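Local coordinates for protein carbonic anhydrase (Trichomonas vaginalis, PDB 6Y04) that probably catalyses the reversible hydration of carbon dioxide to hydrogencarbonate, as a zinc-dependent beta-class carbonic anhydrase, at residues A[99-109]-A[127-138]; A[76-84]-A[151-161]. One frame throughout, in Å; residues are numbered along the deposited sequence.

Contact 1. Residues A[99-109]-A[127-138]. With ZN (zinc ion), chain C.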
loop_
_atom_site.group_PDB
_atom_site.type_symbol
_atom_site.label_atom_id
_atom_site.label_comp_id
_atom_site.label_asym_id
_atom_site.label_seq_id
_atom_site.Cartn_x
_atom_site.Cartn_y
_atom_site.Cartn_z
ATOM N N CYS A 99 -9.458 -7.820 -10.886
ATOM C CA CYS A 99 -8.658 -6.669 -10.497
ATOM C C CYS A 99 -8.980 -5.539 -11.475
ATOM O O CYS A 99 -9.187 -5.803 -12.661
ATOM C CB CYS A 99 -7.162 -6.979 -10.534
ATOM S SG CYS A 99 -6.120 -5.651 -9.863
ATOM N N GLY A 100 -9.049 -4.297 -10.971
ATOM C CA GLY A 100 -9.524 -3.161 -11.754
ATOM C C GLY A 100 -8.488 -2.660 -12.763
ATOM O O GLY A 100 -8.752 -1.756 -13.561
ATOM N N MET A 101 -7.312 -3.291 -12.718
ATOM C CA MET A 101 -6.119 -2.847 -13.409
ATOM C C MET A 101 -6.003 -3.574 -14.743
ATOM O O MET A 101 -5.278 -3.125 -15.634
ATOM C CB MET A 101 -4.886 -3.143 -12.551
ATOM C CG MET A 101 -4.655 -2.092 -11.495
ATOM S SD MET A 101 -4.130 -0.524 -12.240
ATOM C CE MET A 101 -2.361 -0.785 -12.377
ATOM N N THR A 102 -6.724 -4.699 -14.848
ATOM C CA THR A 102 -6.832 -5.486 -16.067
ATOM C C THR A 102 -7.434 -4.629 -17.181
ATOM O O THR A 102 -6.817 -4.467 -18.234
ATOM C CB THR A 102 -7.656 -6.761 -15.835
ATOM O OG1 THR A 102 -7.386 -7.289 -14.536
ATOM C CG2 THR A 102 -7.404 -7.830 -16.874
ATOM N N HIS A 103 -8.632 -4.078 -16.920
ATOM C CA HIS A 103 -9.359 -3.276 -17.894
ATOM C C HIS A 103 -9.157 -1.781 -17.638
ATOM O O HIS A 103 -10.039 -0.973 -17.922
ATOM C CB HIS A 103 -10.836 -3.703 -17.987
ATOM C CG HIS A 103 -11.541 -3.827 -16.675
ATOM N ND1 HIS A 103 -11.825 -5.057 -16.110
ATOM C CD2 HIS A 103 -12.033 -2.899 -15.821
ATOM C CE1 HIS A 103 -12.456 -4.884 -14.963
ATOM N NE2 HIS A 103 -12.592 -3.565 -14.762
ATOM N N ALA A 104 -7.987 -1.427 -17.099
ATOM C CA ALA A 104 -7.522 -0.051 -17.059
ATOM C C ALA A 104 -6.383 0.094 -18.060
ATOM O O ALA A 104 -5.507 -0.757 -18.154
ATOM C CB ALA A 104 -7.077 0.313 -15.665
ATOM N N SER A 105 -6.415 1.181 -18.825
ATOM C CA SER A 105 -5.429 1.421 -19.863
ATOM C C SER A 105 -5.103 2.908 -19.878
ATOM O O SER A 105 -5.803 3.692 -19.244
ATOM C CB SER A 105 -5.945 0.961 -21.198
ATOM O OG SER A 105 -7.023 1.776 -21.617
ATOM N N THR A 106 -4.052 3.287 -20.614
ATOM C CA THR A 106 -3.686 4.688 -20.747
ATOM C C THR A 106 -4.776 5.431 -21.516
ATOM O O THR A 106 -5.042 6.600 -21.246
ATOM C CB THR A 106 -2.283 4.871 -21.346
ATOM O OG1 THR A 106 -2.128 3.949 -22.422
ATOM C CG2 THR A 106 -1.176 4.632 -20.344
ATOM N N ASP A 107 -5.424 4.725 -22.452
ATOM C CA ASP A 107 -6.512 5.295 -23.226
ATOM C C ASP A 107 -7.674 5.667 -22.311
ATOM O O ASP A 107 -8.143 6.794 -22.364
ATOM C CB ASP A 107 -6.856 4.408 -24.423
ATOM C CG ASP A 107 -5.862 4.568 -25.568
ATOM O OD1 ASP A 107 -4.802 5.195 -25.353
ATOM O OD2 ASP A 107 -6.156 4.081 -26.679
ATOM N N SER A 108 -8.113 4.720 -21.472
ATOM C CA SER A 108 -9.288 4.900 -20.629
ATOM C C SER A 108 -9.020 5.956 -19.557
ATOM O O SER A 108 -9.881 6.780 -19.265
ATOM C CB SER A 108 -9.756 3.592 -20.026
ATOM O OG SER A 108 -8.941 3.197 -18.931
ATOM N N LEU A 109 -7.802 5.944 -19.002
ATOM C CA LEU A 109 -7.433 6.927 -17.995
ATOM C C LEU A 109 -7.306 8.296 -18.648
ATOM O O LEU A 109 -7.727 9.294 -18.065
ATOM C CB LEU A 109 -6.137 6.514 -17.294
ATOM C CG LEU A 109 -6.268 5.359 -16.301
ATOM C CD1 LEU A 109 -4.904 4.824 -15.936
ATOM C CD2 LEU A 109 -7.023 5.765 -15.041
ATOM N N LYS A 127 2.056 9.570 -20.598
ATOM C CA LYS A 127 1.418 8.412 -21.207
ATOM C C LYS A 127 2.366 7.214 -21.260
ATOM O O LYS A 127 1.953 6.088 -20.984
ATOM C CB LYS A 127 0.884 8.754 -22.603
ATOM C CG LYS A 127 0.307 7.583 -23.396
ATOM C CD LYS A 127 -0.624 7.990 -24.518
ATOM C CE LYS A 127 -1.842 7.089 -24.621
ATOM N NZ LYS A 127 -3.000 7.790 -25.226
ATOM N N SER A 128 3.627 7.461 -21.627
ATOM C CA SER A 128 4.581 6.380 -21.811
ATOM C C SER A 128 4.912 5.703 -20.480
ATOM O O SER A 128 4.872 4.476 -20.373
ATOM C CB SER A 128 5.806 6.878 -22.503
ATOM O OG SER A 128 6.304 5.869 -23.362
ATOM N N ASP A 129 5.227 6.523 -19.466
ATOM C CA ASP A 129 5.526 6.027 -18.132
ATOM C C ASP A 129 4.313 5.318 -17.531
ATOM O O ASP A 129 4.454 4.238 -16.960
ATOM C CB ASP A 129 6.037 7.143 -17.217
ATOM C CG ASP A 129 7.382 7.710 -17.630
ATOM O OD1 ASP A 129 8.231 6.922 -18.095
ATOM O OD2 ASP A 129 7.565 8.942 -17.486
ATOM N N LEU A 130 3.130 5.941 -17.660
ATOM C CA LEU A 130 1.896 5.435 -17.069
ATOM C C LEU A 130 1.587 4.044 -17.621
ATOM O O LEU A 130 1.029 3.205 -16.912
ATOM C CB LEU A 130 0.752 6.419 -17.349
ATOM C CG LEU A 130 -0.614 6.066 -16.747
ATOM C CD1 LEU A 130 -0.539 5.917 -15.237
ATOM C CD2 LEU A 130 -1.671 7.096 -17.120
ATOM N N SER A 131 1.988 3.822 -18.879
ATOM C CA SER A 131 1.764 2.589 -19.620
ATOM C C SER A 131 2.349 1.386 -18.877
ATOM O O SER A 131 1.810 0.278 -18.939
ATOM C CB SER A 131 2.335 2.718 -21.009
ATOM O OG SER A 131 2.410 1.452 -21.641
ATOM N N LYS A 132 3.448 1.628 -18.158
ATOM C CA LYS A 132 4.212 0.566 -17.526
ATOM C C LYS A 132 3.434 -0.048 -16.362
ATOM O O LYS A 132 3.669 -1.200 -16.009
ATOM C CB LYS A 132 5.614 1.071 -17.187
ATOM C CG LYS A 132 6.519 1.135 -18.415
ATOM C CD LYS A 132 7.694 2.075 -18.296
ATOM C CE LYS A 132 8.497 2.142 -19.579
ATOM N NZ LYS A 132 9.677 3.031 -19.444
ATOM N N TRP A 133 2.479 0.713 -15.807
ATOM C CA TRP A 133 1.636 0.250 -14.712
ATOM C C TRP A 133 0.360 -0.415 -15.229
ATOM O O TRP A 133 -0.013 -1.499 -14.772
ATOM C CB TRP A 133 1.284 1.402 -13.758
ATOM C CG TRP A 133 2.298 1.720 -12.700
ATOM C CD1 TRP A 133 2.389 1.168 -11.455
ATOM C CD2 TRP A 133 3.340 2.712 -12.775
ATOM N NE1 TRP A 133 3.425 1.728 -10.760
ATOM C CE2 TRP A 133 4.027 2.680 -11.540
ATOM C CE3 TRP A 133 3.766 3.615 -13.761
ATOM C CZ2 TRP A 133 5.120 3.510 -11.275
ATOM C CZ3 TRP A 133 4.840 4.441 -13.495
ATOM C CH2 TRP A 133 5.507 4.385 -12.267
ATOM N N VAL A 134 -0.319 0.254 -16.171
ATOM C CA VAL A 134 -1.710 -0.075 -16.453
ATOM C C VAL A 134 -1.838 -0.958 -17.694
ATOM O O VAL A 134 -2.711 -1.825 -17.735
ATOM C CB VAL A 134 -2.617 1.176 -16.497
ATOM C CG1 VAL A 134 -2.639 1.890 -15.149
ATOM C CG2 VAL A 134 -2.234 2.132 -17.617
ATOM N N ASP A 135 -0.976 -0.743 -18.694
ATOM C CA ASP A 135 -1.083 -1.472 -19.947
ATOM C C ASP A 135 -0.392 -2.829 -19.838
ATOM O O ASP A 135 -0.849 -3.805 -20.428
ATOM C CB ASP A 135 -0.575 -0.637 -21.123
ATOM C CG ASP A 135 -1.457 0.557 -21.426
ATOM O OD1 ASP A 135 -2.685 0.438 -21.243
ATOM O OD2 ASP A 135 -0.907 1.595 -21.842
ATOM N N ASP A 136 0.704 -2.876 -19.071
ATOM C CA ASP A 136 1.466 -4.102 -18.900
ATOM C C ASP A 136 0.709 -5.079 -17.999
ATOM O O ASP A 136 0.993 -6.275 -18.026
ATOM C CB ASP A 136 2.913 -3.818 -18.482
ATOM C CG ASP A 136 3.697 -3.030 -19.525
ATOM O OD1 ASP A 136 3.214 -2.939 -20.674
ATOM O OD2 ASP A 136 4.784 -2.506 -19.181
ATOM N N PHE A 137 -0.254 -4.564 -17.223
ATOM C CA PHE A 137 -1.128 -5.396 -16.404
ATOM C C PHE A 137 -2.131 -6.140 -17.293
ATOM O O PHE A 137 -3.208 -5.626 -17.601
ATOM C CB PHE A 137 -1.803 -4.571 -15.302
ATOM C CG PHE A 137 -2.407 -5.390 -14.186
ATOM C CD1 PHE A 137 -3.531 -6.183 -14.399
ATOM C CD2 PHE A 137 -1.863 -5.359 -12.909
ATOM C CE1 PHE A 137 -4.082 -6.937 -13.373
ATOM C CE2 PHE A 137 -2.420 -6.108 -11.879
ATOM C CZ PHE A 137 -3.528 -6.895 -12.113
ATOM N N LYS A 138 -1.762 -7.364 -17.683
ATOM C CA LYS A 138 -2.526 -8.160 -18.630
ATOM C C LYS A 138 -3.608 -8.941 -17.890
ATOM O O LYS A 138 -4.782 -8.860 -18.240
ATOM C CB LYS A 138 -1.599 -9.128 -19.378
ATOM C CG LYS A 138 -0.480 -8.490 -20.195
ATOM C CD LYS A 138 -0.988 -7.645 -21.348
ATOM C CE LYS A 138 -1.565 -8.484 -22.471
ATOM N NZ LYS A 138 -2.672 -7.789 -23.170
HETATM ZN ZN ZN C . -6.954 -4.834 -7.835
HETATM O O HOH W 1 -8.261 -3.402 -8.314
#
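Cys99, a zinc ligand of this beta-class carbonic anhydrase, meets the ring of Phe137 in a sulfur-aromatic contact: SG binds the zinc ion at 2.3 Å and lies obliquely to the ring, 3.7 Å from Phe137 CZ. His96 and Cys37 supply the other protein ligands, and a water completes the site. Two residues on, Met101 lays its CB over the face of the same ring in a CH-pi contact, 3.6 Å from the centroid and only 7° off the normal. The Met101 chain then bends at chi2 and chi3 (-70° and -85°), which carries CE back to CG1 of Val134 and to the carbonyl of Trp133. Further out, helix 106-115 begins against helix 120-134, and Ser105 is its N-cap, OG accepting from Ser108 N. Asp135 grips that helix start with both carboxylate oxygens: OD1 takes Thr106 N at 3.2 Å, and OD2 takes the Thr106 hydroxyl. The methyl of Thr106 is meanwhile a knob in the hole formed by Lys127, Leu130, Ser131 and Val134. The second subunit closes over this region, its Asp74 accepting from Trp133 NE1 and its Tyr84 packing on Leu109. At the exposed end of the contact Lys127 and Asp107 form a salt bridge, in which NZ meets OD1 nearly in line with the C-O bond at 3.2 Å.

Contact 2. Residues A[76-84]-A[151-161]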
loop_
_atom_site.group_PDB
_atom_site.type_symbol
_atom_site.label_atom_id
_atom_site.label_comp_id
_atom_site.label_asym_id
_atom_site.label_seq_id
_atom_site.Cartn_x
_atom_site.Cartn_y
_atom_site.Cartn_z
ATOM N N VAL A 76 8.907 -1.644 -3.773
ATOM C CA VAL A 76 10.223 -2.230 -3.588
ATOM C C VAL A 76 10.876 -1.674 -2.322
ATOM O O VAL A 76 11.358 -2.438 -1.496
ATOM C CB VAL A 76 11.096 -2.069 -4.848
ATOM C CG1 VAL A 76 12.572 -2.226 -4.532
ATOM C CG2 VAL A 76 10.681 -3.059 -5.929
ATOM N N VAL A 77 10.859 -0.347 -2.155
ATOM C CA VAL A 77 11.468 0.301 -1.000
ATOM C C VAL A 77 10.839 -0.233 0.290
ATOM O O VAL A 77 11.543 -0.484 1.269
ATOM C CB VAL A 77 11.365 1.839 -1.099
ATOM C CG1 VAL A 77 11.713 2.551 0.207
ATOM C CG2 VAL A 77 12.208 2.374 -2.243
ATOM N N SER A 78 9.508 -0.399 0.276
ATOM C CA SER A 78 8.763 -0.962 1.393
ATOM C C SER A 78 9.298 -2.342 1.761
ATOM O O SER A 78 9.407 -2.666 2.939
ATOM C CB SER A 78 7.288 -1.012 1.087
ATOM O OG SER A 78 6.763 0.299 0.926
ATOM N N LEU A 79 9.647 -3.137 0.745
ATOM C CA LEU A 79 10.181 -4.471 0.971
ATOM C C LEU A 79 11.593 -4.412 1.556
ATOM O O LEU A 79 11.932 -5.226 2.415
ATOM C CB LEU A 79 10.127 -5.268 -0.339
ATOM C CG LEU A 79 8.707 -5.612 -0.798
ATOM C CD1 LEU A 79 8.698 -6.204 -2.196
ATOM C CD2 LEU A 79 8.016 -6.533 0.199
ATOM N N LEU A 80 12.399 -3.438 1.104
ATOM C CA LEU A 80 13.759 -3.281 1.603
ATOM C C LEU A 80 13.726 -2.905 3.082
ATOM O O LEU A 80 14.479 -3.457 3.885
ATOM C CB LEU A 80 14.516 -2.227 0.783
ATOM C CG LEU A 80 14.705 -2.550 -0.700
ATOM C CD1 LEU A 80 15.286 -1.360 -1.462
ATOM C CD2 LEU A 80 15.578 -3.781 -0.889
ATOM N N VAL A 81 12.836 -1.970 3.427
ATOM C CA VAL A 81 12.666 -1.546 4.805
ATOM C C VAL A 81 12.181 -2.731 5.638
ATOM O O VAL A 81 12.677 -2.959 6.740
ATOM C CB VAL A 81 11.715 -0.337 4.912
ATOM C CG1 VAL A 81 11.436 0.032 6.360
ATOM C CG2 VAL A 81 12.263 0.869 4.157
ATOM N N SER A 82 11.217 -3.486 5.099
ATOM C CA SER A 82 10.673 -4.629 5.813
ATOM C C SER A 82 11.792 -5.605 6.172
ATOM O O SER A 82 11.876 -6.061 7.315
ATOM C CB SER A 82 9.587 -5.312 5.019
ATOM O OG SER A 82 8.437 -4.486 4.931
ATOM N N ILE A 83 12.653 -5.913 5.188
ATOM C CA ILE A 83 13.650 -6.962 5.366
ATOM C C ILE A 83 14.766 -6.465 6.282
ATOM O O ILE A 83 15.086 -7.107 7.282
ATOM C CB ILE A 83 14.206 -7.455 4.014
ATOM C CG1 ILE A 83 13.125 -8.083 3.138
ATOM C CG2 ILE A 83 15.381 -8.407 4.222
ATOM C CD1 ILE A 83 13.508 -8.140 1.675
ATOM N N TYR A 84 15.343 -5.308 5.925
ATOM C CA TYR A 84 16.612 -4.861 6.478
ATOM C C TYR A 84 16.410 -4.149 7.808
ATOM O O TYR A 84 17.197 -4.341 8.730
ATOM C CB TYR A 84 17.345 -3.992 5.462
ATOM C CG TYR A 84 17.793 -4.758 4.246
ATOM C CD1 TYR A 84 18.640 -5.847 4.368
ATOM C CD2 TYR A 84 17.379 -4.389 2.976
ATOM C CE1 TYR A 84 19.067 -6.553 3.254
ATOM C CE2 TYR A 84 17.789 -5.082 1.852
ATOM C CZ TYR A 84 18.639 -6.165 1.993
ATOM O OH TYR A 84 19.036 -6.856 0.889
ATOM N N VAL A 151 10.697 -9.169 -8.072
ATOM C CA VAL A 151 11.228 -9.045 -6.726
ATOM C C VAL A 151 12.444 -9.963 -6.591
ATOM O O VAL A 151 13.478 -9.551 -6.072
ATOM C CB VAL A 151 10.157 -9.307 -5.649
ATOM C CG1 VAL A 151 10.723 -9.167 -4.242
ATOM C CG2 VAL A 151 8.959 -8.389 -5.821
ATOM N N ARG A 152 12.316 -11.195 -7.103
ATOM C CA ARG A 152 13.382 -12.187 -7.048
ATOM C C ARG A 152 14.661 -11.646 -7.689
ATOM O O ARG A 152 15.732 -11.721 -7.093
ATOM C CB ARG A 152 12.907 -13.513 -7.658
ATOM C CG ARG A 152 13.957 -14.615 -7.717
ATOM C CD ARG A 152 14.917 -14.616 -6.537
ATOM N NE ARG A 152 14.409 -15.248 -5.323
ATOM C CZ ARG A 152 14.590 -14.788 -4.089
ATOM N NH1 ARG A 152 15.242 -13.657 -3.873
ATOM N NH2 ARG A 152 14.094 -15.458 -3.070
ATOM N N GLU A 153 14.534 -11.082 -8.896
ATOM C CA GLU A 153 15.676 -10.668 -9.699
ATOM C C GLU A 153 16.168 -9.287 -9.279
ATOM O O GLU A 153 17.086 -8.753 -9.896
ATOM C CB GLU A 153 15.340 -10.735 -11.190
ATOM C CG GLU A 153 15.490 -12.139 -11.751
ATOM C CD GLU A 153 14.693 -12.473 -13.004
ATOM O OE1 GLU A 153 14.380 -11.544 -13.786
ATOM O OE2 GLU A 153 14.382 -13.669 -13.195
ATOM N N ASN A 154 15.547 -8.718 -8.237
ATOM C CA ASN A 154 15.983 -7.435 -7.710
ATOM C C ASN A 154 17.309 -7.638 -6.982
ATOM O O ASN A 154 17.394 -8.445 -6.056
ATOM C CB ASN A 154 14.918 -6.754 -6.842
ATOM C CG ASN A 154 15.230 -5.300 -6.546
ATOM O OD1 ASN A 154 16.277 -4.988 -5.992
ATOM N ND2 ASN A 154 14.331 -4.398 -6.899
ATOM N N PRO A 155 18.379 -6.917 -7.384
ATOM C CA PRO A 155 19.713 -7.120 -6.815
ATOM C C PRO A 155 19.847 -6.666 -5.363
ATOM O O PRO A 155 20.821 -6.996 -4.692
ATOM C CB PRO A 155 20.624 -6.278 -7.726
ATOM C CG PRO A 155 19.717 -5.208 -8.295
ATOM C CD PRO A 155 18.358 -5.866 -8.415
ATOM N N LEU A 156 18.857 -5.910 -4.880
ATOM C CA LEU A 156 18.905 -5.394 -3.523
ATOM C C LEU A 156 18.232 -6.374 -2.561
ATOM O O LEU A 156 18.253 -6.156 -1.354
ATOM C CB LEU A 156 18.225 -4.023 -3.472
ATOM C CG LEU A 156 18.874 -2.890 -4.270
ATOM C CD1 LEU A 156 18.378 -1.544 -3.776
ATOM C CD2 LEU A 156 20.393 -2.948 -4.201
ATOM N N ILE A 157 17.638 -7.448 -3.097
ATOM C CA ILE A 157 16.865 -8.368 -2.279
ATOM C C ILE A 157 17.607 -9.698 -2.150
ATOM O O ILE A 157 17.907 -10.349 -3.151
ATOM C CB ILE A 157 15.416 -8.498 -2.797
ATOM C CG1 ILE A 157 14.621 -7.240 -2.442
ATOM C CG2 ILE A 157 14.738 -9.747 -2.251
ATOM C CD1 ILE A 157 13.251 -7.188 -3.035
ATOM N N PRO A 158 17.915 -10.140 -0.905
ATOM C CA PRO A 158 18.752 -11.321 -0.677
ATOM C C PRO A 158 18.112 -12.573 -1.268
ATOM O O PRO A 158 16.892 -12.651 -1.367
ATOM C CB PRO A 158 18.804 -11.459 0.852
ATOM C CG PRO A 158 18.415 -10.102 1.378
ATOM C CD PRO A 158 17.461 -9.527 0.351
ATOM N N LYS A 159 18.950 -13.548 -1.634
ATOM C CA LYS A 159 18.510 -14.787 -2.258
ATOM C C LYS A 159 17.826 -15.697 -1.239
ATOM O O LYS A 159 17.067 -16.589 -1.618
ATOM C CB LYS A 159 19.695 -15.476 -2.941
ATOM C CG LYS A 159 20.346 -14.662 -4.054
ATOM C CD LYS A 159 19.380 -14.285 -5.166
ATOM C CE LYS A 159 20.047 -13.692 -6.390
ATOM N NZ LYS A 159 19.072 -13.553 -7.500
ATOM N N ASN A 160 18.080 -15.444 0.049
ATOM C CA ASN A 160 17.595 -16.315 1.105
ATOM C C ASN A 160 16.228 -15.857 1.618
ATOM O O ASN A 160 15.748 -16.390 2.617
ATOM C CB ASN A 160 18.616 -16.450 2.242
ATOM C CG ASN A 160 18.754 -15.195 3.083
ATOM O OD1 ASN A 160 18.789 -14.088 2.561
ATOM N ND2 ASN A 160 18.830 -15.351 4.393
ATOM N N ILE A 161 15.617 -14.862 0.964
ATOM C CA ILE A 161 14.289 -14.404 1.349
ATOM C C ILE A 161 13.281 -14.996 0.362
ATOM O O ILE A 161 13.201 -14.554 -0.784
ATOM C CB ILE A 161 14.211 -12.857 1.387
ATOM C CG1 ILE A 161 15.196 -12.225 2.378
ATOM C CG2 ILE A 161 12.778 -12.368 1.586
ATOM C CD1 ILE A 161 14.848 -12.381 3.840
#
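Val76 opens the contact by setting both methyls against the amide of Asn154, CG1 lying 3.7 Å from ND2, where helix 74-85 of the alpha/beta fold packs on the end of helix 140-152 and the turns that follow it. Both polar atoms of that amide are bonded: ND2 donates to the carbonyl of Gly71, and OD1 accepts from Leu156 N in an Asx turn, with the N-H in the plane of the side-chain carbonyl. One helical turn on, Leu79 crosses Val151 at about a right angle, CD1 to CG1, and also touches Ile60 and Ile91 of the sheet. Leu80 reaches the turn 154-157 with both branches; CD1 meets Leu156 CD1, while CD2 lies 3.7 Å from Leu156 CB and 3.9 Å from Ile157 CG1. Ile83 splits its reach too. Its CG2, anti to the backbone N, lies 4.0 Å from Ile161 CD1, the two side chains running alongside in opposite directions, and its CD1 makes looser contacts, 4.4 Å, with Ile157 CG1 and Pro158 CD. The loop beyond is tied to its own helix by Arg152, whose NH1 and NH2 donate to the carbonyls of Pro158 and Ile161. Last comes Tyr84, with CG anti to its carbonyl carbon (chi1 -67°). OH donates to Leu156 O, at the ring edge, in a bond that refines as very short, 2.5 Å, a value to treat with caution at this resolution; Pro158 CD lies 3.1 Å from the same OH.

In the fold
The two contacts illustrate how chemistry follows position in one fold. Contact 2 is wholly buried and mostly aliphatic, joining helix 74-85 to the end of helix 140-152 and its following turns, next to the sheet, with a single hydrogen bond between its segments. Contact 1 is only partly buried: it runs from the zinc site to a solvent-facing salt bridge, and mixes sulfur, aromatic, carboxylate and charged partners. Their centres lie 25 Å apart and they do not touch, yet both segments of contact 1 fall in the sequence between the two segments of contact 2, and helices 120-134 and 140-152 follow one another. Both also meet the second subunit, where Val77 of one chain packs on Trp133 of the other, so the dimer joins the two regions.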